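Local coordinates for protein anaphase-promoting complex subunit cut9 (Schizosaccharomyces pombe, PDB 2XPI) that binds Hcn1 and serves as a tetratricopeptide-repeat subunit of the anaphase-promoting complex/cyclosome, a ubiquitin ligase that controls progression through mitosis and G1, at residues Arg88-His92 and Asp119-Leu123; Ala103-Glu108 and Leu123-Tyr127; Arg153-Ala157 and Asn171-Glu175; Gln405-Ile411 and Ala434-Gln438. All coordinates share one frame; numbering follows the deposited sequence.

From the N terminus, contact 1 opens first, on helix 83-96, and contact 2 on helix 100-114; both close on helix 117-129, where they share Leu123. Their two chain loops therefore overlap and cross rather than nest, and together they fasten TPR 1 to the start of TPR 2. Contact 3 follows in series, closing a short loop that pairs the two helices of TPR 3; its Leu155 packs on Phe121 and Ala124, linking it to the helix used by the first two. All three reach the second subunit. Contact 4 stands apart, about 33 Å from contact 3 between centres, and closes the helical hairpin of TPR 10.

Contact 1: Arg88-His92 and Asp119-Leu123; sequences RLWRH and DAFWL
Arg88 and Arg91, one helical turn apart, converge on the carboxylate of Asp119 and form a salt-bridge network between the first helices of TPR 1 and TPR 2. Arg88 grips side-on: its NE donates to Asp119 OD1 at 3.0 Å and its NH2 to Asp119 OD2 at 2.9 Å, both on syn lone pairs, with guanidinium and carboxylate nearly coplanar. Arg91 NH1 adds a straight bond of 3.0 Å to Asp119 OD1 (N-H...O 171°), arriving from above the carboxylate plane. OD1 thus serves two arginines and also accepts from a water held by Arg91 NH2, while a second water bridges Arg91 NH1 and Asp119 O. OD2 is further bonded to Thr114 OG1. The bend of the Arg91 chain at chi3 (68°) brings its guanidinium against the CB of Trp122, which sits above the centre of one face, 3.6 Å from Arg91 CZ. Alongside, the edge of His92 meets the face of the six-membered ring of Trp122, centroids 5.2 Å apart and planes at 88°, while Trp122 NE1 is satisfied by Ile53 O. An asparagine here, lacking the charge, would probably leave Arg88 and Arg91 uncompensated beside each other and free their guanidinium groups to turn. With two cations around one largely buried carboxylate, Asp119 is likely to be held in its ionised form.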
loop_
_atom_site.group_PDB
_atom_site.type_symbol
_atom_site.label_atom_id
_atom_site.label_comp_id
_atom_site.label_asym_id
_atom_site.label_seq_id
_atom_site.Cartn_x
_atom_site.Cartn_y
_atom_site.Cartn_z
ATOM N N ARG A 88 -10.878 -14.885 -19.313
ATOM C CA ARG A 88 -9.753 -13.987 -19.435
ATOM C C ARG A 88 -10.141 -12.537 -19.687
ATOM O O ARG A 88 -9.642 -11.649 -19.013
ATOM C CB ARG A 88 -8.821 -14.473 -20.524
ATOM C CG ARG A 88 -8.162 -15.763 -20.186
ATOM C CD ARG A 88 -7.315 -16.148 -21.332
ATOM N NE ARG A 88 -6.620 -17.395 -21.089
ATOM C CZ ARG A 88 -6.559 -18.363 -21.984
ATOM N NH1 ARG A 88 -7.164 -18.196 -23.154
ATOM N NH2 ARG A 88 -5.909 -19.483 -21.713
ATOM N N LEU A 89 -11.013 -12.287 -20.653
ATOM C CA LEU A 89 -11.542 -10.941 -20.822
ATOM C C LEU A 89 -12.067 -10.398 -19.500
ATOM O O LEU A 89 -11.824 -9.244 -19.136
ATOM C CB LEU A 89 -12.666 -10.943 -21.827
ATOM C CG LEU A 89 -12.286 -10.648 -23.280
ATOM C CD1 LEU A 89 -10.797 -10.748 -23.542
ATOM C CD2 LEU A 89 -13.105 -11.541 -24.235
ATOM N N TRP A 90 -12.776 -11.251 -18.775
ATOM C CA TRP A 90 -13.394 -10.866 -17.516
ATOM C C TRP A 90 -12.345 -10.584 -16.440
ATOM O O TRP A 90 -12.404 -9.568 -15.760
ATOM C CB TRP A 90 -14.370 -11.961 -17.075
ATOM C CG TRP A 90 -15.046 -11.732 -15.775
ATOM C CD1 TRP A 90 -15.116 -10.563 -15.079
ATOM C CD2 TRP A 90 -15.756 -12.706 -15.001
ATOM N NE1 TRP A 90 -15.823 -10.749 -13.914
ATOM C CE2 TRP A 90 -16.225 -12.058 -13.841
ATOM C CE3 TRP A 90 -16.054 -14.062 -15.184
ATOM C CZ2 TRP A 90 -16.972 -12.715 -12.868
ATOM C CZ3 TRP A 90 -16.793 -14.717 -14.209
ATOM C CH2 TRP A 90 -17.239 -14.042 -13.065
ATOM N N ARG A 91 -11.389 -11.490 -16.278
ATOM C CA ARG A 91 -10.297 -11.276 -15.342
ATOM C C ARG A 91 -9.575 -9.985 -15.694
ATOM O O ARG A 91 -9.305 -9.157 -14.834
ATOM C CB ARG A 91 -9.322 -12.434 -15.409
ATOM C CG ARG A 91 -8.019 -12.159 -14.743
ATOM C CD ARG A 91 -6.996 -13.177 -15.218
ATOM N NE ARG A 91 -6.663 -12.992 -16.626
ATOM C CZ ARG A 91 -6.101 -13.926 -17.381
ATOM N NH1 ARG A 91 -5.827 -15.101 -16.847
ATOM N NH2 ARG A 91 -5.824 -13.687 -18.665
ATOM N N HIS A 92 -9.297 -9.788 -16.974
ATOM C CA HIS A 92 -8.545 -8.616 -17.390
ATOM C C HIS A 92 -9.226 -7.313 -16.985
ATOM O O HIS A 92 -8.585 -6.372 -16.503
ATOM C CB HIS A 92 -8.348 -8.628 -18.891
ATOM C CG HIS A 92 -7.177 -7.829 -19.346
ATOM N ND1 HIS A 92 -5.882 -8.141 -18.983
ATOM C CD2 HIS A 92 -7.095 -6.746 -20.151
ATOM C CE1 HIS A 92 -5.053 -7.281 -19.541
ATOM N NE2 HIS A 92 -5.764 -6.424 -20.255
ATOM N N ASP A 119 -1.688 -17.501 -17.866
ATOM C CA ASP A 119 -2.741 -17.354 -16.876
ATOM C C ASP A 119 -2.188 -17.262 -15.463
ATOM O O ASP A 119 -2.698 -16.500 -14.648
ATOM C CB ASP A 119 -3.788 -18.457 -17.040
ATOM C CG ASP A 119 -4.542 -18.316 -18.338
ATOM O OD1 ASP A 119 -4.693 -17.153 -18.785
ATOM O OD2 ASP A 119 -4.947 -19.340 -18.931
ATOM N N ALA A 120 -1.133 -18.023 -15.190
ATOM C CA ALA A 120 -0.396 -17.903 -13.938
ATOM C C ALA A 120 0.166 -16.494 -13.793
ATOM O O ALA A 120 0.129 -15.907 -12.711
ATOM C CB ALA A 120 0.730 -18.906 -13.896
ATOM N N PHE A 121 0.707 -15.953 -14.877
ATOM C CA PHE A 121 1.220 -14.596 -14.842
ATOM C C PHE A 121 0.149 -13.596 -14.409
ATOM O O PHE A 121 0.339 -12.809 -13.480
ATOM C CB PHE A 121 1.739 -14.175 -16.214
ATOM C CG PHE A 121 2.026 -12.710 -16.313
ATOM C CD1 PHE A 121 3.182 -12.176 -15.749
ATOM C CD2 PHE A 121 1.132 -11.856 -16.936
ATOM C CE1 PHE A 121 3.454 -10.803 -15.823
ATOM C CE2 PHE A 121 1.390 -10.472 -17.013
ATOM C CZ PHE A 121 2.554 -9.950 -16.450
ATOM N N TRP A 122 -0.978 -13.626 -15.105
ATOM C CA TRP A 122 -2.021 -12.638 -14.884
ATOM C C TRP A 122 -2.649 -12.778 -13.506
ATOM O O TRP A 122 -3.049 -11.775 -12.896
ATOM C CB TRP A 122 -3.063 -12.703 -16.000
ATOM C CG TRP A 122 -2.561 -12.079 -17.271
ATOM C CD1 TRP A 122 -2.298 -12.710 -18.464
ATOM C CD2 TRP A 122 -2.215 -10.704 -17.460
ATOM N NE1 TRP A 122 -1.841 -11.801 -19.384
ATOM C CE2 TRP A 122 -1.780 -10.562 -18.792
ATOM C CE3 TRP A 122 -2.236 -9.574 -16.630
ATOM C CZ2 TRP A 122 -1.373 -9.327 -19.320
ATOM C CZ3 TRP A 122 -1.825 -8.341 -17.161
ATOM C CH2 TRP A 122 -1.401 -8.235 -18.490
ATOM N N LEU A 123 -2.705 -14.015 -13.010
ATOM C CA LEU A 123 -3.209 -14.270 -11.664
ATOM C C LEU A 123 -2.219 -13.686 -10.664
ATOM O O LEU A 123 -2.601 -13.002 -9.708
ATOM C CB LEU A 123 -3.357 -15.765 -11.423
ATOM C CG LEU A 123 -4.411 -16.234 -10.417
ATOM C CD1 LEU A 123 -3.932 -17.445 -9.616
ATOM C CD2 LEU A 123 -4.891 -15.127 -9.492
HETATM O O HOH W 1 -5.450 -16.499 -14.417
HETATM O O HOH W 2 -3.993 -14.786 -20.158
#

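Contact 2: Ala103-Glu108 and Leu123-Tyr127; sequences AAFVGE and LAQVY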
loop_
_atom_site.group_PDB
_atom_site.type_symbol
_atom_site.label_atom_id
_atom_site.label_comp_id
_atom_site.label_asym_id
_atom_site.label_seq_id
_atom_site.Cartn_x
_atom_site.Cartn_y
_atom_site.Cartn_z
ATOM N N ALA A 103 -11.043 -10.412 -9.811
ATOM C CA ALA A 103 -9.976 -10.846 -10.716
ATOM C C ALA A 103 -9.213 -12.072 -10.194
ATOM O O ALA A 103 -8.784 -12.928 -10.965
ATOM C CB ALA A 103 -8.997 -9.673 -10.990
ATOM N N ALA A 104 -9.017 -12.131 -8.888
ATOM C CA ALA A 104 -8.455 -13.321 -8.251
ATOM C C ALA A 104 -9.420 -14.485 -8.393
ATOM O O ALA A 104 -9.007 -15.599 -8.670
ATOM C CB ALA A 104 -8.158 -13.060 -6.778
ATOM N N PHE A 105 -10.712 -14.228 -8.226
ATOM C CA PHE A 105 -11.700 -15.285 -8.363
ATOM C C PHE A 105 -11.726 -15.877 -9.766
ATOM O O PHE A 105 -11.754 -17.096 -9.932
ATOM C CB PHE A 105 -13.089 -14.769 -7.991
ATOM C CG PHE A 105 -14.170 -15.798 -8.121
ATOM C CD1 PHE A 105 -14.238 -16.868 -7.240
ATOM C CD2 PHE A 105 -15.133 -15.692 -9.115
ATOM C CE1 PHE A 105 -15.259 -17.830 -7.356
ATOM C CE2 PHE A 105 -16.152 -16.635 -9.231
ATOM C CZ PHE A 105 -16.215 -17.706 -8.356
ATOM N N VAL A 106 -11.721 -15.018 -10.779
ATOM C CA VAL A 106 -11.824 -15.501 -12.155
ATOM C C VAL A 106 -10.496 -16.063 -12.611
ATOM O O VAL A 106 -10.455 -17.096 -13.281
ATOM C CB VAL A 106 -12.291 -14.400 -13.124
ATOM C CG1 VAL A 106 -12.376 -14.929 -14.527
ATOM C CG2 VAL A 106 -13.632 -13.852 -12.680
ATOM N N GLY A 107 -9.413 -15.379 -12.225
ATOM C CA GLY A 107 -8.061 -15.775 -12.578
ATOM C C GLY A 107 -7.685 -17.134 -12.022
ATOM O O GLY A 107 -6.986 -17.902 -12.666
ATOM N N GLU A 108 -8.146 -17.428 -10.814
ATOM C CA GLU A 108 -7.931 -18.735 -10.224
ATOM C C GLU A 108 -8.679 -19.844 -10.999
ATOM O O GLU A 108 -8.153 -20.946 -11.169
ATOM C CB GLU A 108 -8.287 -18.718 -8.725
ATOM C CG GLU A 108 -7.329 -17.864 -7.860
ATOM C CD GLU A 108 -7.954 -17.355 -6.541
ATOM O OE1 GLU A 108 -9.128 -17.725 -6.246
ATOM O OE2 GLU A 108 -7.274 -16.579 -5.808
ATOM N N LEU A 123 -2.705 -14.015 -13.010
ATOM C CA LEU A 123 -3.209 -14.270 -11.664
ATOM C C LEU A 123 -2.219 -13.686 -10.664
ATOM O O LEU A 123 -2.601 -13.002 -9.708
ATOM C CB LEU A 123 -3.357 -15.765 -11.423
ATOM C CG LEU A 123 -4.411 -16.234 -10.417
ATOM C CD1 LEU A 123 -3.932 -17.445 -9.616
ATOM C CD2 LEU A 123 -4.891 -15.127 -9.492
ATOM N N ALA A 124 -0.939 -13.973 -10.893
ATOM C CA ALA A 124 0.143 -13.402 -10.100
ATOM C C ALA A 124 0.061 -11.872 -10.046
ATOM O O ALA A 124 0.292 -11.276 -8.989
ATOM C CB ALA A 124 1.486 -13.851 -10.654
ATOM N N GLN A 125 -0.275 -11.247 -11.176
ATOM C CA GLN A 125 -0.424 -9.795 -11.269
ATOM C C GLN A 125 -1.414 -9.267 -10.258
ATOM O O GLN A 125 -1.169 -8.253 -9.586
ATOM C CB GLN A 125 -0.937 -9.406 -12.643
ATOM C CG GLN A 125 0.132 -9.010 -13.617
ATOM C CD GLN A 125 0.673 -7.651 -13.304
ATOM O OE1 GLN A 125 0.366 -6.674 -13.986
ATOM N NE2 GLN A 125 1.462 -7.566 -12.248
ATOM N N VAL A 126 -2.546 -9.958 -10.164
ATOM C CA VAL A 126 -3.603 -9.567 -9.251
ATOM C C VAL A 126 -3.045 -9.559 -7.828
ATOM O O VAL A 126 -3.219 -8.588 -7.076
ATOM C CB VAL A 126 -4.857 -10.504 -9.388
ATOM C CG1 VAL A 126 -5.929 -10.127 -8.396
ATOM C CG2 VAL A 126 -5.415 -10.476 -10.822
ATOM N N TYR A 127 -2.351 -10.622 -7.454
ATOM C CA TYR A 127 -1.790 -10.691 -6.111
ATOM C C TYR A 127 -0.842 -9.535 -5.839
ATOM O O TYR A 127 -0.785 -9.038 -4.722
ATOM C CB TYR A 127 -1.057 -12.013 -5.881
ATOM C CG TYR A 127 -1.941 -13.232 -5.928
ATOM C CD1 TYR A 127 -3.327 -13.113 -5.815
ATOM C CD2 TYR A 127 -1.401 -14.496 -6.084
ATOM C CE1 TYR A 127 -4.154 -14.229 -5.865
ATOM C CE2 TYR A 127 -2.207 -15.612 -6.134
ATOM C CZ TYR A 127 -3.586 -15.472 -6.024
ATOM O OH TYR A 127 -4.392 -16.581 -6.052
#
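Leu123, Val126 and Tyr127 face Ala103, Ala104, Gly107 and Glu108 where the second helix of TPR 1 runs antiparallel to the first helix of TPR 2, a helix pairing of the TPR superhelix. The segment axes are 9.2 Å apart, with N-to-C directions at 158°. Val126 points at the partner helix and spreads its two methyls over neighbouring residues: CG1, placed anti to the backbone N (chi1 178°), lies 3.7 Å from Ala104 N, while CG2 meets Ala103 CB at the same distance. Leu123 lies over the backbone of Gly107, its CG 3.8 Å from Gly107 C; the absence of a side chain there probably allows this close approach, with the CA atoms of Gly107 and Leu123 5.2 Å apart. Glu108 crosses Leu123 at about a right angle and touches Leu123 CD1 through its CG. Beyond them the Tyr127 ring turns an edge to this helix, with Ala104 CB near its plane. Arg135 and Ala136 of helix 133-142 pack on the same tyrosine. Carboxylate and ring planes stand 54° apart, and the Tyr127 hydroxyl OH donates to Glu108 OE2 at 2.9 Å, reaching that oxygen on its anti side.

Contact 3: Arg153-Ala157 and Asn171-Glu175; sequences RYLAA and NLLGE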
loop_
_atom_site.group_PDB
_atom_site.type_symbol
_atom_site.label_atom_id
_atom_site.label_comp_id
_atom_site.label_asym_id
_atom_site.label_seq_id
_atom_site.Cartn_x
_atom_site.Cartn_y
_atom_site.Cartn_z
ATOM N N ARG A 153 9.118 -14.918 -15.157
ATOM C CA ARG A 153 10.436 -14.655 -14.587
ATOM C C ARG A 153 10.534 -13.195 -14.129
ATOM O O ARG A 153 10.934 -12.907 -12.998
ATOM C CB ARG A 153 11.531 -14.977 -15.607
ATOM C CG ARG A 153 12.916 -15.024 -15.030
ATOM C CD ARG A 153 13.915 -15.564 -16.043
ATOM N NE ARG A 153 14.817 -16.527 -15.413
ATOM C CZ ARG A 153 14.701 -17.847 -15.518
ATOM N NH1 ARG A 153 13.741 -18.378 -16.262
ATOM N NH2 ARG A 153 15.560 -18.639 -14.891
ATOM N N TYR A 154 10.171 -12.274 -15.009
ATOM C CA TYR A 154 10.097 -10.890 -14.612
ATOM C C TYR A 154 9.286 -10.685 -13.328
ATOM O O TYR A 154 9.736 -9.999 -12.402
ATOM C CB TYR A 154 9.491 -10.045 -15.718
ATOM C CG TYR A 154 9.238 -8.627 -15.289
ATOM C CD1 TYR A 154 10.298 -7.734 -15.132
ATOM C CD2 TYR A 154 7.950 -8.170 -15.043
ATOM C CE1 TYR A 154 10.084 -6.420 -14.729
ATOM C CE2 TYR A 154 7.719 -6.854 -14.646
ATOM C CZ TYR A 154 8.793 -5.985 -14.484
ATOM O OH TYR A 154 8.585 -4.680 -14.102
ATOM N N LEU A 155 8.087 -11.267 -13.278
ATOM C CA LEU A 155 7.176 -10.987 -12.169
ATOM C C LEU A 155 7.621 -11.647 -10.866
ATOM O O LEU A 155 7.497 -11.052 -9.795
ATOM C CB LEU A 155 5.743 -11.367 -12.508
ATOM C CG LEU A 155 4.738 -10.808 -11.497
ATOM C CD1 LEU A 155 4.955 -9.326 -11.263
ATOM C CD2 LEU A 155 3.317 -11.070 -11.949
ATOM N N ALA A 156 8.153 -12.862 -10.957
ATOM C CA ALA A 156 8.695 -13.534 -9.783
ATOM C C ALA A 156 9.871 -12.730 -9.218
ATOM O O ALA A 156 9.957 -12.515 -8.015
ATOM C CB ALA A 156 9.112 -14.958 -10.103
ATOM N N ALA A 157 10.764 -12.282 -10.093
ATOM C CA ALA A 157 11.887 -11.449 -9.679
ATOM C C ALA A 157 11.384 -10.161 -9.042
ATOM O O ALA A 157 11.888 -9.719 -8.004
ATOM C CB ALA A 157 12.788 -11.128 -10.875
ATOM N N ASN A 171 19.461 -15.007 -8.255
ATOM C CA ASN A 171 19.320 -16.375 -8.773
ATOM C C ASN A 171 18.393 -16.429 -9.998
ATOM O O ASN A 171 18.701 -17.092 -10.986
ATOM C CB ASN A 171 18.787 -17.335 -7.695
ATOM C CG ASN A 171 19.821 -17.653 -6.610
ATOM O OD1 ASN A 171 21.034 -17.628 -6.851
ATOM N ND2 ASN A 171 19.336 -17.959 -5.405
ATOM N N LEU A 172 17.260 -15.726 -9.919
ATOM C CA LEU A 172 16.276 -15.702 -10.997
ATOM C C LEU A 172 16.690 -14.867 -12.209
ATOM O O LEU A 172 16.429 -15.259 -13.345
ATOM C CB LEU A 172 14.924 -15.207 -10.481
ATOM C CG LEU A 172 13.939 -16.281 -10.035
ATOM C CD1 LEU A 172 12.535 -15.715 -9.991
ATOM C CD2 LEU A 172 14.014 -17.477 -10.991
ATOM N N LEU A 173 17.319 -13.716 -11.966
ATOM C CA LEU A 173 17.717 -12.804 -13.040
ATOM C C LEU A 173 19.080 -13.128 -13.643
ATOM O O LEU A 173 19.290 -12.926 -14.835
ATOM C CB LEU A 173 17.761 -11.368 -12.518
ATOM C CG LEU A 173 16.546 -10.437 -12.599
ATOM C CD1 LEU A 173 15.292 -11.198 -12.964
ATOM C CD2 LEU A 173 16.374 -9.666 -11.277
ATOM N N GLY A 174 20.007 -13.612 -12.817
ATOM C CA GLY A 174 21.401 -13.734 -13.202
ATOM C C GLY A 174 22.131 -12.463 -12.808
ATOM O O GLY A 174 21.519 -11.399 -12.748
ATOM N N GLU A 175 23.430 -12.570 -12.532
ATOM C CA GLU A 175 24.224 -11.431 -12.055
ATOM C C GLU A 175 24.539 -10.456 -13.181
ATOM O O GLU A 175 24.920 -9.306 -12.949
ATOM C CB GLU A 175 25.520 -11.917 -11.408
ATOM C CG GLU A 175 25.315 -12.937 -10.294
ATOM C CD GLU A 175 26.378 -12.843 -9.207
ATOM O OE1 GLU A 175 26.828 -13.905 -8.716
ATOM O OE2 GLU A 175 26.768 -11.704 -8.845
#
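Arg153 reaches across to the backbone of Leu172, donating from NE to Leu172 O over 2.9 Å. The bond is fairly straight (N-H...O 157°) and in plane for both partners, so the guanidinium presents its NE edge to the carbonyl. Leu172 CD2 lies over one face of the same group, at a looser distance. Leu172 CD1 turns the other way, resting 3.5 Å from Ala156 CB and 3.9 Å from Ala157 N. Next to it, Ala157 CB is met by both methyls of Leu173, at 3.3 Å for CD1 and 3.9 Å for CD2. The small alanine side chains let the two leucines pack close to helix 150-162. The arginine chain reaches the carbonyl with CG anti to the backbone N (chi1 -168°) and a bend at chi3, and a weak hydrogen bond from NH2 to Asn147 helps to position its end. With a leucine here the NE donor is gone, and the Leu172 carbonyl, in the last turn of its helix, would probably lose its tie to helix 150-162. Just beyond, Gly174 leaves the helix with positive phi, and its O bonds to Arg206, a residue of a gold cyanide site. The contact pairs helices 150-162 and 166-173, the hairpin of TPR 3, with Ala156 packing on Leu140 of helix 133-142 on the preceding side and Ala157 and Leu173 on helix 198-212 of TPR 4.

Contact 4: Gln405-Ile411 and Ala434-Gln438; sequences QFGPAWI and ARLFQ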
loop_
_atom_site.group_PDB
_atom_site.type_symbol
_atom_site.label_atom_id
_atom_site.label_comp_id
_atom_site.label_asym_id
_atom_site.label_seq_id
_atom_site.Cartn_x
_atom_site.Cartn_y
_atom_site.Cartn_z
ATOM N N GLN A 405 19.856 11.296 -2.047
ATOM C CA GLN A 405 20.203 11.599 -3.435
ATOM C C GLN A 405 19.734 13.003 -3.852
ATOM O O GLN A 405 20.044 13.483 -4.950
ATOM C CB GLN A 405 19.618 10.535 -4.362
ATOM C CG GLN A 405 20.670 9.725 -5.110
ATOM C CD GLN A 405 21.545 8.885 -4.205
ATOM O OE1 GLN A 405 21.100 8.371 -3.183
ATOM N NE2 GLN A 405 22.801 8.734 -4.584
ATOM N N PHE A 406 19.009 13.659 -2.946
ATOM C CA PHE A 406 18.387 14.955 -3.192
ATOM C C PHE A 406 19.357 16.137 -3.070
ATOM O O PHE A 406 19.556 16.688 -1.982
ATOM C CB PHE A 406 17.228 15.143 -2.210
ATOM C CG PHE A 406 16.234 16.175 -2.646
ATOM C CD1 PHE A 406 15.927 16.332 -3.995
ATOM C CD2 PHE A 406 15.607 16.982 -1.721
ATOM C CE1 PHE A 406 15.008 17.288 -4.405
ATOM C CE2 PHE A 406 14.697 17.924 -2.122
ATOM C CZ PHE A 406 14.395 18.083 -3.464
ATOM N N GLY A 407 19.933 16.535 -4.194
ATOM C CA GLY A 407 20.958 17.567 -4.233
ATOM C C GLY A 407 20.626 18.906 -3.611
ATOM O O GLY A 407 21.378 19.377 -2.771
ATOM N N PRO A 408 19.508 19.533 -4.023
ATOM C CA PRO A 408 19.051 20.801 -3.433
ATOM C C PRO A 408 19.075 20.833 -1.907
ATOM O O PRO A 408 19.383 21.875 -1.334
ATOM C CB PRO A 408 17.604 20.921 -3.950
ATOM C CG PRO A 408 17.621 20.232 -5.260
ATOM C CD PRO A 408 18.618 19.092 -5.124
ATOM N N ALA A 409 18.764 19.726 -1.246
ATOM C CA ALA A 409 18.743 19.703 0.216
ATOM C C ALA A 409 20.156 19.772 0.770
ATOM O O ALA A 409 20.378 20.297 1.866
ATOM C CB ALA A 409 18.060 18.463 0.710
ATOM N N TRP A 410 21.112 19.222 0.022
ATOM C CA TRP A 410 22.509 19.258 0.435
ATOM C C TRP A 410 23.071 20.662 0.319
ATOM O O TRP A 410 23.785 21.093 1.201
ATOM C CB TRP A 410 23.354 18.258 -0.361
ATOM C CG TRP A 410 23.182 16.835 0.106
ATOM C CD1 TRP A 410 22.419 15.866 -0.479
ATOM C CD2 TRP A 410 23.769 16.231 1.269
ATOM N NE1 TRP A 410 22.500 14.702 0.239
ATOM C CE2 TRP A 410 23.322 14.895 1.314
ATOM C CE3 TRP A 410 24.643 16.684 2.261
ATOM C CZ2 TRP A 410 23.719 14.002 2.318
ATOM C CZ3 TRP A 410 25.029 15.799 3.265
ATOM C CH2 TRP A 410 24.567 14.472 3.281
ATOM N N ILE A 411 22.739 21.375 -0.761
ATOM C CA ILE A 411 23.162 22.767 -0.926
ATOM C C ILE A 411 22.622 23.621 0.223
ATOM O O ILE A 411 23.378 24.325 0.893
ATOM C CB ILE A 411 22.731 23.368 -2.294
ATOM C CG1 ILE A 411 23.510 22.718 -3.446
ATOM C CG2 ILE A 411 23.016 24.849 -2.341
ATOM C CD1 ILE A 411 25.032 22.609 -3.209
ATOM N N ALA A 434 28.447 18.073 -4.779
ATOM C CA ALA A 434 29.054 18.169 -6.112
ATOM C C ALA A 434 28.912 16.851 -6.894
ATOM O O ALA A 434 29.066 16.820 -8.115
ATOM C CB ALA A 434 30.502 18.598 -6.020
ATOM N N ARG A 435 28.623 15.772 -6.171
ATOM C CA ARG A 435 28.345 14.470 -6.761
ATOM C C ARG A 435 26.952 14.458 -7.394
ATOM O O ARG A 435 26.766 13.924 -8.475
ATOM C CB ARG A 435 28.429 13.406 -5.671
ATOM C CG ARG A 435 28.525 11.963 -6.165
ATOM C CD ARG A 435 27.197 11.189 -6.096
ATOM N NE ARG A 435 26.862 10.703 -4.757
ATOM C CZ ARG A 435 25.918 9.794 -4.518
ATOM N NH1 ARG A 435 25.237 9.268 -5.536
ATOM N NH2 ARG A 435 25.658 9.400 -3.273
ATOM N N LEU A 436 26.002 15.089 -6.736
ATOM C CA LEU A 436 24.616 15.079 -7.145
ATOM C C LEU A 436 24.253 16.177 -8.121
ATOM O O LEU A 436 23.103 16.347 -8.475
ATOM C CB LEU A 436 23.737 15.190 -5.916
ATOM C CG LEU A 436 24.087 14.236 -4.785
ATOM C CD1 LEU A 436 23.373 14.596 -3.527
ATOM C CD2 LEU A 436 23.773 12.839 -5.182
ATOM N N PHE A 437 25.229 16.985 -8.479
ATOM C CA PHE A 437 25.027 18.060 -9.414
ATOM C C PHE A 437 26.197 18.083 -10.360
ATOM O O PHE A 437 26.640 19.138 -10.750
ATOM C CB PHE A 437 24.993 19.379 -8.671
ATOM C CG PHE A 437 23.677 19.706 -8.067
ATOM C CD1 PHE A 437 22.577 19.915 -8.851
ATOM C CD2 PHE A 437 23.548 19.843 -6.714
ATOM C CE1 PHE A 437 21.377 20.237 -8.295
ATOM C CE2 PHE A 437 22.352 20.164 -6.171
ATOM C CZ PHE A 437 21.266 20.362 -6.961
ATOM N N GLN A 438 26.740 16.935 -10.708
ATOM C CA GLN A 438 27.934 16.936 -11.537
ATOM C C GLN A 438 27.686 17.527 -12.913
ATOM O O GLN A 438 26.611 17.378 -13.475
ATOM C CB GLN A 438 28.539 15.545 -11.646
ATOM C CG GLN A 438 30.035 15.564 -11.832
ATOM C CD GLN A 438 30.764 16.117 -10.628
ATOM O OE1 GLN A 438 31.455 15.388 -9.924
ATOM N NE2 GLN A 438 30.619 17.412 -10.389
#
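Arg435, Leu436 and Phe437, in the C-terminal part of TPR 10 and the turn after it, pack against the lead-in and first turn of helix 407-420, closing the helix-turn-helix unit of the repeat. Arg435 comes first: its chain, bent at chi2 and chi3, folds back so that the guanidinium lies beside the side-chain amide of Gln405, the two planes 62° apart. Leu436 CD2 sits over the rim of one face of that guanidinium, 3.6 Å above its plane. Leu436 itself buries its branch against the first helix, CD1 meeting Trp410 CD1 at 3.4 Å and Gly407 CA at 3.9 Å; the Trp410 indole is held in place by its NE1 bond to Pro404 O. Phe437 follows, its CG anti to the carbonyl carbon (chi1 -82°), which sends the ring toward the start of helix 407-420. Because Gly407 has no side chain, the ring can lie against its backbone. Phe437 CZ reaches Pro408 CD at 3.5 Å. The chain of another protein packs on Pro408, Ile411 and Phe437, consistent with the part of TPR 10 in binding Hcn1. On the helix side, Phe437 CE2 also touches Ile411 CG1, at 3.9 Å.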